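Local coordinates for protein 3-oxosteroid 1-dehydrogenase (Sterolibacterium denitrificans, PDB 7P18) that binds FAD and probably dehydrogenates 3-oxosteroids to 3-oxo-Delta(1)-steroids, handing the electrons on to an acceptor, at residues 18-23 with 225-230; 23-28 with 552-557; 47-52 with 541-546; 140-145 with 219-224; 247-252 with 264-269. All coordinates share one frame; numbering follows the deposited sequence.

Interaction 1: 18-23 with 225-230; sequences GAMLAA and VPLWLN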
# COMPACT_ATOMS: atom_id res chain seq x y z
N GLY A 18 5.15 -5.58 9.22
CA GLY A 18 5.93 -6.84 9.11
C GLY A 18 6.92 -6.95 10.26
O GLY A 18 6.98 -8.00 10.96
N ALA A 19 7.67 -5.88 10.51
CA ALA A 19 8.70 -5.82 11.57
C ALA A 19 8.06 -6.02 12.94
O ALA A 19 8.60 -6.83 13.71
CB ALA A 19 9.47 -4.51 11.48
N MET A 20 6.98 -5.32 13.26
CA MET A 20 6.37 -5.38 14.60
C MET A 20 5.72 -6.76 14.82
O MET A 20 5.82 -7.31 15.95
CB MET A 20 5.39 -4.22 14.79
CG MET A 20 6.11 -2.83 14.86
SD MET A 20 5.02 -1.52 15.59
CE MET A 20 3.98 -1.15 14.19
N LEU A 21 5.08 -7.32 13.77
CA LEU A 21 4.49 -8.69 13.82
C LEU A 21 5.61 -9.70 14.12
O LEU A 21 5.43 -10.52 15.05
CB LEU A 21 3.78 -9.01 12.50
CG LEU A 21 2.91 -10.29 12.46
CD1 LEU A 21 3.76 -11.53 12.33
CD2 LEU A 21 2.02 -10.40 13.67
N ALA A 22 6.72 -9.65 13.39
CA ALA A 22 7.86 -10.56 13.58
C ALA A 22 8.34 -10.44 15.03
O ALA A 22 8.62 -11.49 15.66
CB ALA A 22 8.95 -10.31 12.57
N ALA A 23 8.42 -9.22 15.55
CA ALA A 23 8.88 -8.93 16.92
C ALA A 23 7.95 -9.60 17.94
O ALA A 23 8.46 -10.28 18.88
CB ALA A 23 8.98 -7.43 17.14
N VAL A 225 8.29 -5.39 24.70
CA VAL A 225 9.37 -5.48 23.70
C VAL A 225 9.83 -4.06 23.45
O VAL A 225 9.00 -3.23 23.08
CB VAL A 225 8.88 -6.15 22.40
CG1 VAL A 225 9.90 -6.01 21.29
CG2 VAL A 225 8.51 -7.60 22.64
N PRO A 226 11.13 -3.74 23.66
CA PRO A 226 11.61 -2.38 23.46
C PRO A 226 11.57 -2.00 21.97
O PRO A 226 11.89 -2.83 21.12
CB PRO A 226 13.03 -2.39 24.02
CG PRO A 226 13.45 -3.86 23.97
CD PRO A 226 12.17 -4.62 24.20
N LEU A 227 11.21 -0.75 21.72
CA LEU A 227 11.24 -0.13 20.38
C LEU A 227 12.00 1.19 20.48
O LEU A 227 11.48 2.11 21.09
CB LEU A 227 9.80 0.08 19.93
CG LEU A 227 9.64 0.36 18.43
CD1 LEU A 227 8.22 0.06 17.97
CD2 LEU A 227 10.00 1.79 18.07
N TRP A 228 13.18 1.27 19.91
CA TRP A 228 14.01 2.51 19.96
C TRP A 228 13.71 3.38 18.75
O TRP A 228 14.08 2.99 17.63
CB TRP A 228 15.50 2.18 20.06
CG TRP A 228 15.90 1.49 21.32
CD1 TRP A 228 15.11 1.20 22.40
CD2 TRP A 228 17.21 0.99 21.63
NE1 TRP A 228 15.83 0.50 23.34
CE2 TRP A 228 17.12 0.36 22.90
CE3 TRP A 228 18.42 0.94 20.94
CZ2 TRP A 228 18.22 -0.23 23.51
CZ3 TRP A 228 19.51 0.34 21.54
CH2 TRP A 228 19.40 -0.25 22.80
N LEU A 229 13.09 4.54 18.98
CA LEU A 229 12.84 5.56 17.93
C LEU A 229 14.12 6.37 17.70
O LEU A 229 15.02 6.30 18.54
CB LEU A 229 11.67 6.46 18.36
CG LEU A 229 10.33 5.74 18.52
CD1 LEU A 229 9.31 6.61 19.21
CD2 LEU A 229 9.77 5.33 17.16
N ASN A 230 14.21 7.04 16.56
CA ASN A 230 15.33 7.96 16.24
C ASN A 230 16.63 7.17 16.28
O ASN A 230 17.66 7.76 16.67
CB ASN A 230 15.33 9.12 17.23
CG ASN A 230 14.00 9.83 17.29
OD1 ASN A 230 13.35 9.87 18.33
ND2 ASN A 230 13.60 10.35 16.16

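Interaction 2: 23-28 with 552-557; sequences AARAHD and RAANHI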
# COMPACT_ATOMS: atom_id res chain seq x y z
N ALA A 23 8.42 -9.22 15.55
CA ALA A 23 8.88 -8.93 16.92
C ALA A 23 7.95 -9.60 17.94
O ALA A 23 8.46 -10.28 18.88
CB ALA A 23 8.98 -7.43 17.14
N ALA A 24 6.65 -9.45 17.80
CA ALA A 24 5.66 -10.01 18.74
C ALA A 24 5.75 -11.54 18.68
O ALA A 24 5.69 -12.21 19.75
CB ALA A 24 4.28 -9.53 18.40
N ARG A 25 5.88 -12.08 17.47
CA ARG A 25 5.87 -13.54 17.27
C ARG A 25 7.15 -14.12 17.88
O ARG A 25 7.05 -15.15 18.56
CB ARG A 25 5.71 -13.92 15.80
CG ARG A 25 5.77 -15.42 15.55
CD ARG A 25 4.59 -16.14 16.17
NE ARG A 25 4.62 -17.56 15.82
CZ ARG A 25 3.72 -18.46 16.21
NH1 ARG A 25 2.67 -18.12 16.94
NH2 ARG A 25 3.89 -19.71 15.83
N ALA A 26 8.30 -13.51 17.62
CA ALA A 26 9.61 -13.98 18.14
C ALA A 26 9.54 -13.96 19.67
O ALA A 26 9.92 -14.96 20.31
CB ALA A 26 10.71 -13.12 17.60
N HIS A 27 8.99 -12.89 20.24
CA HIS A 27 8.79 -12.79 21.70
C HIS A 27 7.93 -13.97 22.18
O HIS A 27 8.36 -14.66 23.15
CB HIS A 27 8.15 -11.47 22.07
CG HIS A 27 7.92 -11.34 23.54
ND1 HIS A 27 6.77 -11.79 24.15
CD2 HIS A 27 8.69 -10.80 24.51
CE1 HIS A 27 6.85 -11.52 25.44
NE2 HIS A 27 8.00 -10.89 25.67
N ASP A 28 6.80 -14.22 21.53
CA ASP A 28 5.83 -15.26 21.99
C ASP A 28 6.46 -16.64 21.90
O ASP A 28 5.96 -17.50 22.61
CB ASP A 28 4.50 -15.19 21.26
CG ASP A 28 3.64 -14.02 21.68
OD1 ASP A 28 3.99 -13.38 22.71
OD2 ASP A 28 2.67 -13.74 21.01
N ARG A 552 6.96 -16.21 9.54
CA ARG A 552 7.87 -17.34 9.15
C ARG A 552 9.31 -17.07 9.62
O ARG A 552 9.95 -18.04 10.04
CB ARG A 552 7.80 -17.66 7.67
CG ARG A 552 6.45 -18.22 7.21
CD ARG A 552 6.52 -18.80 5.80
NE ARG A 552 7.44 -19.94 5.73
CZ ARG A 552 7.10 -21.24 5.83
NH1 ARG A 552 5.84 -21.62 5.97
NH2 ARG A 552 8.05 -22.17 5.75
N ALA A 553 9.82 -15.83 9.55
CA ALA A 553 11.18 -15.52 10.04
C ALA A 553 11.29 -15.87 11.52
O ALA A 553 12.27 -16.56 11.90
CB ALA A 553 11.56 -14.06 9.81
N ALA A 554 10.37 -15.36 12.34
CA ALA A 554 10.37 -15.57 13.80
C ALA A 554 10.28 -17.08 14.06
O ALA A 554 11.07 -17.60 14.85
CB ALA A 554 9.23 -14.87 14.45
N ASN A 555 9.40 -17.77 13.35
CA ASN A 555 9.21 -19.24 13.50
C ASN A 555 10.53 -19.94 13.20
O ASN A 555 10.92 -20.86 13.97
CB ASN A 555 8.07 -19.75 12.61
CG ASN A 555 6.70 -19.33 13.05
OD1 ASN A 555 6.49 -18.81 14.16
ND2 ASN A 555 5.73 -19.56 12.17
N HIS A 556 11.23 -19.55 12.14
CA HIS A 556 12.47 -20.21 11.71
C HIS A 556 13.55 -20.01 12.77
O HIS A 556 14.28 -20.99 13.10
CB HIS A 556 12.93 -19.74 10.33
CG HIS A 556 14.07 -20.54 9.82
ND1 HIS A 556 15.37 -20.17 10.02
CD2 HIS A 556 14.09 -21.73 9.15
CE1 HIS A 556 16.16 -21.08 9.46
NE2 HIS A 556 15.39 -22.01 8.87
N ILE A 557 13.66 -18.78 13.28
CA ILE A 557 14.68 -18.42 14.30
C ILE A 557 14.43 -19.28 15.56
O ILE A 557 15.37 -19.88 16.05
CB ILE A 557 14.67 -16.92 14.60
CG1 ILE A 557 15.09 -16.05 13.41
CG2 ILE A 557 15.52 -16.64 15.82
CD1 ILE A 557 14.78 -14.58 13.61

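Interaction 3: 47-52 with 541-546; sequences AVSGGA and GTLGPA. With FAD (flavin-adenine dinucleotide), chain C.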
# COMPACT_ATOMS: atom_id res chain seq x y z
N ALA A 47 1.50 2.25 8.53
CA ALA A 47 0.61 3.07 9.38
C ALA A 47 -0.32 3.95 8.53
O ALA A 47 -1.44 4.24 9.01
CB ALA A 47 1.44 3.88 10.33
N VAL A 48 0.12 4.39 7.35
CA VAL A 48 -0.66 5.33 6.48
C VAL A 48 -1.38 4.55 5.38
O VAL A 48 -1.93 5.18 4.47
CB VAL A 48 0.25 6.46 5.95
CG1 VAL A 48 0.85 7.24 7.10
CG2 VAL A 48 1.32 5.99 4.99
N SER A 49 -1.43 3.22 5.48
CA SER A 49 -1.97 2.32 4.44
C SER A 49 -3.42 2.01 4.72
O SER A 49 -3.94 2.47 5.75
CB SER A 49 -1.13 1.06 4.37
OG SER A 49 -1.45 0.19 5.42
N GLY A 50 -4.04 1.18 3.88
CA GLY A 50 -5.37 0.62 4.13
C GLY A 50 -5.38 -0.47 5.16
O GLY A 50 -6.48 -0.86 5.60
N GLY A 51 -4.21 -1.00 5.53
CA GLY A 51 -4.07 -2.04 6.54
C GLY A 51 -4.62 -3.37 6.05
O GLY A 51 -4.71 -4.29 6.87
N ALA A 52 -4.94 -3.50 4.76
CA ALA A 52 -5.51 -4.74 4.20
C ALA A 52 -4.41 -5.78 4.03
O ALA A 52 -3.27 -5.40 3.69
CB ALA A 52 -6.17 -4.43 2.90
N GLY A 541 -1.84 -7.24 -1.00
CA GLY A 541 -0.76 -7.97 -1.67
C GLY A 541 0.63 -7.48 -1.31
O GLY A 541 1.56 -8.17 -1.71
N THR A 542 0.81 -6.41 -0.52
CA THR A 542 2.16 -6.03 0.02
C THR A 542 2.21 -6.34 1.53
O THR A 542 3.23 -6.82 1.99
CB THR A 542 2.56 -4.55 -0.25
OG1 THR A 542 2.12 -3.68 0.78
CG2 THR A 542 1.98 -4.06 -1.55
N LEU A 543 1.18 -5.99 2.28
CA LEU A 543 1.18 -6.20 3.73
C LEU A 543 0.97 -7.68 4.11
O LEU A 543 1.54 -8.08 5.15
CB LEU A 543 0.13 -5.31 4.37
CG LEU A 543 0.42 -3.81 4.34
CD1 LEU A 543 -0.82 -3.06 4.80
CD2 LEU A 543 1.58 -3.44 5.25
N GLY A 544 0.16 -8.43 3.39
CA GLY A 544 0.03 -9.88 3.62
C GLY A 544 1.41 -10.53 3.62
O GLY A 544 1.82 -11.18 4.58
N PRO A 545 2.19 -10.33 2.53
CA PRO A 545 3.55 -10.86 2.47
C PRO A 545 4.47 -10.34 3.57
O PRO A 545 5.25 -11.14 4.09
CB PRO A 545 3.99 -10.49 1.06
CG PRO A 545 2.69 -10.55 0.26
CD PRO A 545 1.72 -9.87 1.21
N ALA A 546 4.39 -9.05 3.90
CA ALA A 546 5.29 -8.46 4.93
C ALA A 546 5.05 -9.20 6.25
O ALA A 546 6.02 -9.69 6.87
CB ALA A 546 5.05 -6.95 5.07
PA FAD C . 7.17 0.37 6.08
O1A FAD C . 5.77 0.12 6.51
O2A FAD C . 7.34 1.69 5.37
O5B FAD C . 8.08 0.30 7.38
C5B FAD C . 9.51 0.49 7.24
C4B FAD C . 10.01 1.22 8.45
O4B FAD C . 11.46 1.11 8.50
C3B FAD C . 9.68 2.73 8.51
O3B FAD C . 9.10 3.08 9.76
C2B FAD C . 11.04 3.39 8.28
O2B FAD C . 11.11 4.71 8.81
C1B FAD C . 12.00 2.36 8.87
N9A FAD C . 13.38 2.46 8.39
C8A FAD C . 13.84 2.84 7.17
N7A FAD C . 15.17 2.91 7.12
C5A FAD C . 15.58 2.51 8.38
C6A FAD C . 16.86 2.35 8.97
N6A FAD C . 18.01 2.67 8.36
N1A FAD C . 16.91 1.93 10.25
C2A FAD C . 15.76 1.66 10.87
N3A FAD C . 14.50 1.84 10.46
C4A FAD C . 14.49 2.24 9.17
N1 FAD C . -0.41 -2.39 0.92
C2 FAD C . -1.25 -3.41 1.24
O2 FAD C . -0.89 -4.59 1.10
N3 FAD C . -2.47 -3.18 1.73
C4 FAD C . -3.07 -1.94 1.69
O4 FAD C . -4.14 -1.78 2.26
C4X FAD C . -2.24 -0.83 1.33
N5 FAD C . -2.76 0.39 1.32
C5X FAD C . -1.92 1.43 1.05
C6 FAD C . -2.42 2.75 1.12
C7 FAD C . -1.58 3.86 0.99
C7M FAD C . -2.14 5.26 1.10
C8 FAD C . -0.20 3.65 0.83
C8M FAD C . 0.74 4.84 0.72
C9 FAD C . 0.29 2.37 0.68
C9A FAD C . -0.53 1.24 0.83
N10 FAD C . -0.06 -0.08 0.70
C10 FAD C . -0.89 -1.16 0.98
C1' FAD C . 1.37 -0.35 0.54
C2' FAD C . 2.01 -0.64 1.91
O2' FAD C . 1.75 0.40 2.86
C3' FAD C . 3.53 -0.87 1.83
O3' FAD C . 3.88 -1.63 0.67
C4' FAD C . 4.04 -1.53 3.10
O4' FAD C . 3.62 -0.73 4.20
C5' FAD C . 5.54 -1.72 3.14
O5' FAD C . 5.84 -2.24 4.45
P FAD C . 7.35 -2.33 4.94
O1P FAD C . 7.21 -2.88 6.30
O2P FAD C . 8.24 -2.92 3.94
O3P FAD C . 7.78 -0.76 5.09

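Interaction 4: 140-145 with 219-224; sequences ALLGDE and ALLERK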
# COMPACT_ATOMS: atom_id res chain seq x y z
N ALA A 140 -6.50 4.80 22.89
CA ALA A 140 -6.36 5.05 24.35
C ALA A 140 -5.56 3.91 24.97
O ALA A 140 -4.79 4.18 25.91
CB ALA A 140 -7.70 5.22 25.02
N LEU A 141 -5.64 2.69 24.42
CA LEU A 141 -4.88 1.52 24.98
C LEU A 141 -3.38 1.74 24.84
O LEU A 141 -2.60 1.05 25.53
CB LEU A 141 -5.31 0.22 24.29
CG LEU A 141 -6.79 -0.15 24.40
CD1 LEU A 141 -7.11 -1.33 23.48
CD2 LEU A 141 -7.18 -0.50 25.82
N LEU A 142 -2.93 2.67 23.99
CA LEU A 142 -1.48 2.95 23.83
C LEU A 142 -0.93 3.85 24.96
O LEU A 142 0.32 3.95 25.04
CB LEU A 142 -1.27 3.61 22.47
CG LEU A 142 -1.57 2.71 21.27
CD1 LEU A 142 -1.59 3.54 20.01
CD2 LEU A 142 -0.55 1.58 21.20
N GLY A 143 -1.78 4.50 25.75
CA GLY A 143 -1.34 5.57 26.66
C GLY A 143 -0.46 6.57 25.93
O GLY A 143 -0.81 6.96 24.78
N ASP A 144 0.69 6.92 26.51
CA ASP A 144 1.57 8.00 26.00
C ASP A 144 2.21 7.59 24.66
O ASP A 144 2.63 8.50 23.94
CB ASP A 144 2.62 8.40 27.04
CG ASP A 144 2.02 9.06 28.27
OD1 ASP A 144 1.03 9.80 28.13
OD2 ASP A 144 2.55 8.81 29.35
N GLU A 145 2.22 6.30 24.30
CA GLU A 145 2.80 5.86 22.99
C GLU A 145 1.92 6.27 21.81
O GLU A 145 2.43 6.29 20.67
CB GLU A 145 3.12 4.37 23.03
CG GLU A 145 4.36 4.06 23.87
CD GLU A 145 5.62 4.77 23.43
OE1 GLU A 145 5.71 5.19 22.24
OE2 GLU A 145 6.49 4.96 24.28
N ALA A 219 0.50 -4.66 21.05
CA ALA A 219 1.02 -6.03 21.24
C ALA A 219 2.46 -6.00 21.77
O ALA A 219 2.78 -6.78 22.68
CB ALA A 219 0.94 -6.83 19.95
N LEU A 220 3.31 -5.13 21.25
CA LEU A 220 4.71 -5.01 21.71
C LEU A 220 4.71 -4.44 23.14
O LEU A 220 5.53 -4.89 23.98
CB LEU A 220 5.51 -4.15 20.73
CG LEU A 220 5.68 -4.73 19.32
CD1 LEU A 220 6.63 -3.86 18.51
CD2 LEU A 220 6.17 -6.18 19.37
N LEU A 221 3.80 -3.51 23.44
CA LEU A 221 3.73 -2.87 24.78
C LEU A 221 3.37 -3.92 25.82
O LEU A 221 4.07 -4.00 26.80
CB LEU A 221 2.67 -1.77 24.77
CG LEU A 221 3.15 -0.39 24.34
CD1 LEU A 221 1.97 0.56 24.27
CD2 LEU A 221 4.22 0.13 25.29
N GLU A 222 2.33 -4.72 25.56
CA GLU A 222 1.89 -5.82 26.45
C GLU A 222 3.03 -6.80 26.70
O GLU A 222 3.10 -7.32 27.81
CB GLU A 222 0.70 -6.55 25.84
CG GLU A 222 -0.51 -5.67 25.83
CD GLU A 222 -1.82 -6.41 25.88
OE1 GLU A 222 -1.95 -7.43 25.17
OE2 GLU A 222 -2.70 -5.97 26.65
N ARG A 223 3.89 -7.05 25.71
CA ARG A 223 5.01 -8.01 25.83
C ARG A 223 6.27 -7.30 26.34
O ARG A 223 7.27 -7.98 26.53
CB ARG A 223 5.28 -8.68 24.47
CG ARG A 223 4.09 -9.49 23.97
CD ARG A 223 4.10 -9.72 22.47
NE ARG A 223 3.11 -10.71 22.09
CZ ARG A 223 1.80 -10.51 22.10
NH1 ARG A 223 1.30 -9.33 22.42
NH2 ARG A 223 0.99 -11.49 21.76
N LYS A 224 6.22 -5.97 26.50
CA LYS A 224 7.37 -5.14 26.95
C LYS A 224 8.55 -5.32 26.00
O LYS A 224 9.69 -5.36 26.47
CB LYS A 224 7.78 -5.53 28.37
CG LYS A 224 6.66 -5.42 29.41
CD LYS A 224 7.12 -5.86 30.79
CE LYS A 224 5.98 -6.03 31.77
NZ LYS A 224 5.56 -4.72 32.34

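Interaction 5: 247-252 with 264-269; sequences TGIVVK and RGVVLG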
# COMPACT_ATOMS: atom_id res chain seq x y z
N THR A 247 25.91 -11.19 12.93
CA THR A 247 25.92 -11.36 14.40
C THR A 247 25.36 -10.13 15.10
O THR A 247 25.22 -10.16 16.34
CB THR A 247 27.35 -11.66 14.89
OG1 THR A 247 28.17 -10.58 14.46
CG2 THR A 247 27.89 -12.93 14.29
N GLY A 248 25.03 -9.08 14.33
CA GLY A 248 24.50 -7.84 14.91
C GLY A 248 24.40 -6.71 13.92
O GLY A 248 24.57 -6.93 12.71
N ILE A 249 24.16 -5.50 14.43
CA ILE A 249 24.08 -4.27 13.60
C ILE A 249 24.80 -3.14 14.32
O ILE A 249 24.89 -3.18 15.54
CB ILE A 249 22.61 -3.89 13.32
CG1 ILE A 249 21.85 -3.52 14.59
CG2 ILE A 249 21.92 -5.01 12.55
CD1 ILE A 249 20.47 -2.94 14.36
N VAL A 250 25.20 -2.14 13.55
CA VAL A 250 25.55 -0.78 14.08
C VAL A 250 24.35 0.14 13.84
O VAL A 250 23.88 0.21 12.68
CB VAL A 250 26.79 -0.22 13.37
CG1 VAL A 250 27.19 1.13 13.98
CG2 VAL A 250 27.95 -1.22 13.38
N VAL A 251 23.91 0.83 14.88
CA VAL A 251 22.93 1.94 14.79
C VAL A 251 23.58 3.26 15.24
O VAL A 251 24.70 3.25 15.79
CB VAL A 251 21.67 1.65 15.63
CG1 VAL A 251 20.98 0.39 15.12
CG2 VAL A 251 21.98 1.57 17.13
N LYS A 252 22.89 4.35 14.95
CA LYS A 252 23.17 5.71 15.47
C LYS A 252 22.09 6.02 16.50
O LYS A 252 20.94 6.13 16.13
CB LYS A 252 23.22 6.69 14.30
CG LYS A 252 23.83 8.05 14.62
CD LYS A 252 23.70 9.05 13.47
CE LYS A 252 23.32 10.44 13.95
NZ LYS A 252 23.92 11.48 13.09
N ARG A 264 20.69 -14.73 17.67
CA ARG A 264 19.90 -15.69 16.85
C ARG A 264 19.61 -15.11 15.46
O ARG A 264 19.70 -15.87 14.48
CB ARG A 264 18.65 -16.10 17.62
CG ARG A 264 18.97 -16.73 18.97
CD ARG A 264 19.48 -18.14 18.79
NE ARG A 264 18.37 -19.00 18.44
CZ ARG A 264 17.46 -19.46 19.31
NH1 ARG A 264 17.55 -19.15 20.60
NH2 ARG A 264 16.47 -20.23 18.88
N GLY A 265 19.27 -13.82 15.35
CA GLY A 265 18.99 -13.29 14.01
C GLY A 265 18.70 -11.81 13.97
O GLY A 265 18.26 -11.25 14.97
N VAL A 266 18.96 -11.24 12.80
CA VAL A 266 18.62 -9.85 12.43
C VAL A 266 17.54 -9.94 11.36
O VAL A 266 17.82 -10.58 10.33
CB VAL A 266 19.85 -9.09 11.90
CG1 VAL A 266 19.48 -7.75 11.28
CG2 VAL A 266 20.90 -8.94 13.00
N VAL A 267 16.42 -9.29 11.59
CA VAL A 267 15.31 -9.23 10.61
C VAL A 267 15.30 -7.82 9.99
O VAL A 267 15.03 -6.86 10.75
CB VAL A 267 13.96 -9.56 11.25
CG1 VAL A 267 12.83 -9.52 10.22
CG2 VAL A 267 14.02 -10.90 11.96
N LEU A 268 15.60 -7.73 8.70
CA LEU A 268 15.53 -6.44 7.96
C LEU A 268 14.09 -6.24 7.50
O LEU A 268 13.67 -6.91 6.52
CB LEU A 268 16.50 -6.49 6.78
CG LEU A 268 17.97 -6.70 7.18
CD1 LEU A 268 18.83 -6.72 5.94
CD2 LEU A 268 18.45 -5.66 8.19
N GLY A 269 13.38 -5.33 8.15
CA GLY A 269 12.03 -4.88 7.74
C GLY A 269 11.95 -3.36 7.64
O GLY A 269 11.02 -2.78 8.19

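Interaction 1: 18-23 with 225-230
A23 and V225 bury the most surface here, and M20 with L227 adds a second apolar pair. A23 CB points at V225, and its nearest partner is V225 CG1 at 4.5 Å. V225 turns CG1 anti to its backbone N (chi1 169°), which aims this branch at the helix. One helical turn earlier, M20 meets L227 through its sulfur: M20 SD lies 4.3 Å from L227 CD1. M20 runs extended to the sulfur (chi2 -163°), so it is SD that reaches across, although the CB itself is not aimed at the strand. The two touches follow the backbone spacing. The CA atoms of A23 and V225 are 7.6 Å apart, while those of M20 and L227 stand 9.2 Å apart. A short alanine therefore serves where the chains are close, and a long methionine bridges the wider gap. No hydrogen bond crosses between 18-23 and 225-230. Within the helix, A23 N bonds to A19 O at 3.0 Å. A19 fits the last position of a Rossmann-type GxGxxA pattern, consistent with the FAD-binding fold of this protein. L227 also lies near E37, a residue that binds FAD. Helix 17-28 is the crossover between the parallel strands 10-13 and 33-36, a beta-alpha-beta unit. Strand 227-228 is the outermost strand on one side of that five-stranded sheet and bonds through its backbone to V35 and E37. A23 also rests on V33 and V35 of strand 33-36, and L216 and L220 of helix 208-222 touch M20.

Interaction 2: 23-28 with 552-557
N555 OD1 is gripped by two nitrogens of R25. The pair ties two neighbouring helices of the Rossmann-type FAD-binding fold, 17-28 and 543-559. R25 NE gives the shorter and straighter bond, 2.8 Å to N555 OD1 with an N-H...O angle of 166°, and it lies in the amide carbonyl plane. R25 NH2 bonds to the same N555 OD1 at 3.2 Å, less straight and from above that plane. The guanidinium thus presents its side edge, with the oxygen in its own plane, while the amide plane is turned well away from it. R25 bends at chi2 (67°), and this folds the chain toward N555. Y100 makes a cation-pi contact with the same guanidinium.

Beside this polar grip the helices meet through small residues. The axes of the two short segments approach to 8.4 Å and run nearly the same way, 26° apart. A26 CA and A554 CA are only 4.7 Å apart, which suits alanine on both sides. Each helix also touches the parallel sheet: A26 rests on V33 of strand 33-36, and A553 and I557 rest on Y522 of strand 521-523. A554 takes a place between R25 and A26. Its CB is 3.7 Å from R25 CG, and A554 CB also stands 3.6 Å from the backbone A26 N.

Interaction 3: 47-52 with 541-546
The pocket for the pyrimidine end of the FAD isoalloxazine is built where 47-52 meets 541-546. L543 makes the direct contact between them. L543 CD1 lies 3.4 Å from S49 OG, and L543 CB is 3.5 Å from A52 O. The same side chain packs on a face of the flavin, with L543 CG 3.5 Å from FAD C2. S49 CB lies over that same face, nearer the middle of the ring system.

The polar edge of the flavin is read mostly by main chain. A52 N donates to FAD O4 and A52 O accepts from FAD N3, each at 3.1 Å. T542 N and L543 N both donate to FAD O2, the latter at 2.8 Å and nearly straight (171°). T542 OG1 donates to FAD N1 at 2.8 Å and accepts from the ribityl O3'. S49 OG accepts from G51 N at 3.0 Å, forming an ST turn, and is also bonded to S46 O; this shapes the loop that carries A52. The backbone N of G50 lies close to FAD N5. A52 also touches the bound androstadienedione.

FAD O2 faces the start of helix 543-559. The helix dipole could favour negative charge at N1 and O2 of the reduced flavin, an arrangement familiar from flavoprotein dehydrogenases and oxidases.

Interaction 4: 140-145 with 219-224
L221 pushes its two methyls against L142 and E145. It sits near the end of helix 208-222, which closes with a Schellman motif at K224, and it meets a 3-10 segment of the loop after strand 131-138. L221 CD1 is 4.1 Å from L142 CD2 and 3.8 Å from the backbone L142 O. The two leucine side chains cross at about a right angle. L221 CD1 also lies 4.2 Å from E145 CB, while L221 CD2 meets E145 CG. E145 takes part through its aliphatic carbons; its chain bends at chi2 (-57°), and its carboxylate OE1 bonds to N148.

One step outward, the 3-10 turns hold the touching residues in place. E145 N bonds to L142 O at 3.1 Å, so the oxygen facing L221 also has a backbone partner. L142 further packs on A214, R217 and H218 of helix 208-222, and Y42 bonds to the backbone O of E145.

On the helix side, K224 has a positive phi (58°), and K224 N bonds back to L221 O at 2.9 Å. R223 folds back on the last turn and forms a salt bridge with D28 of helix 17-28. This joins the helix end to the first Rossmann helix. R223 NH1 donates to A219 O at 3.0 Å, and R223 N reaches that oxygen from the opposite face of the carbonyl plane.

Interaction 5: 247-252 with 264-269
G248 meets V266 with its backbone from within a classic beta bulge, in which T247 and G248 both lie opposite I237. This is packing between two layers, and no hydrogen bond joins 247-252 to 264-269. Strand 245-253 belongs to a mixed four-stranded sheet, with strands 233-239 and 256-262 on either side of it. Strand 265-268 lies in the parallel Rossmann-type sheet, between strands 10-13 and 521-523. The chain turns a corner at R264 to pass from one layer to the other.

Most of the contact is two branched side chains, I249 and V266, which point at each other and cross at a slant. I249 CG2 does the touching. It lies 3.9 Å from V266 CG1 and 4.1 Å from V266 CG2, so it meets both methyls of the valine. With chi1 at 170°, V266 spreads both methyls toward the isoleucine.

Both side chains are buried among further apolar partners. I249 also packs on L260 and on F233, whose backbone N bonds to FAD. V266 rests on L521 of strand 521-523. Just past the strand, G269 touches the FAD. The closest CA pair is G248 and V266, 6.7 Å apart. G248 takes part through its backbone: G248 O is 4.2 Å from V266 CG2.

From the N terminus, helix 17-28 opens two loops. Interaction 1 closes the first at 225-230, and interaction 2 closes the second near the C terminus, so the two cross while sharing A23. Interaction 3 opens at 47-52 and closes at 541-546; it crosses interaction 1 and is nested inside interaction 2. Interaction 4 is nested within interactions 1, 2 and 3. Interaction 5 follows interactions 1 and 4 in series and is nested in 2 and 3. Together they tie the parallel sheet to helices 17-28, 208-222 and 543-559, to the small mixed sheet and to the flavin pocket. Interactions 2 and 5 touch through I557 and R264.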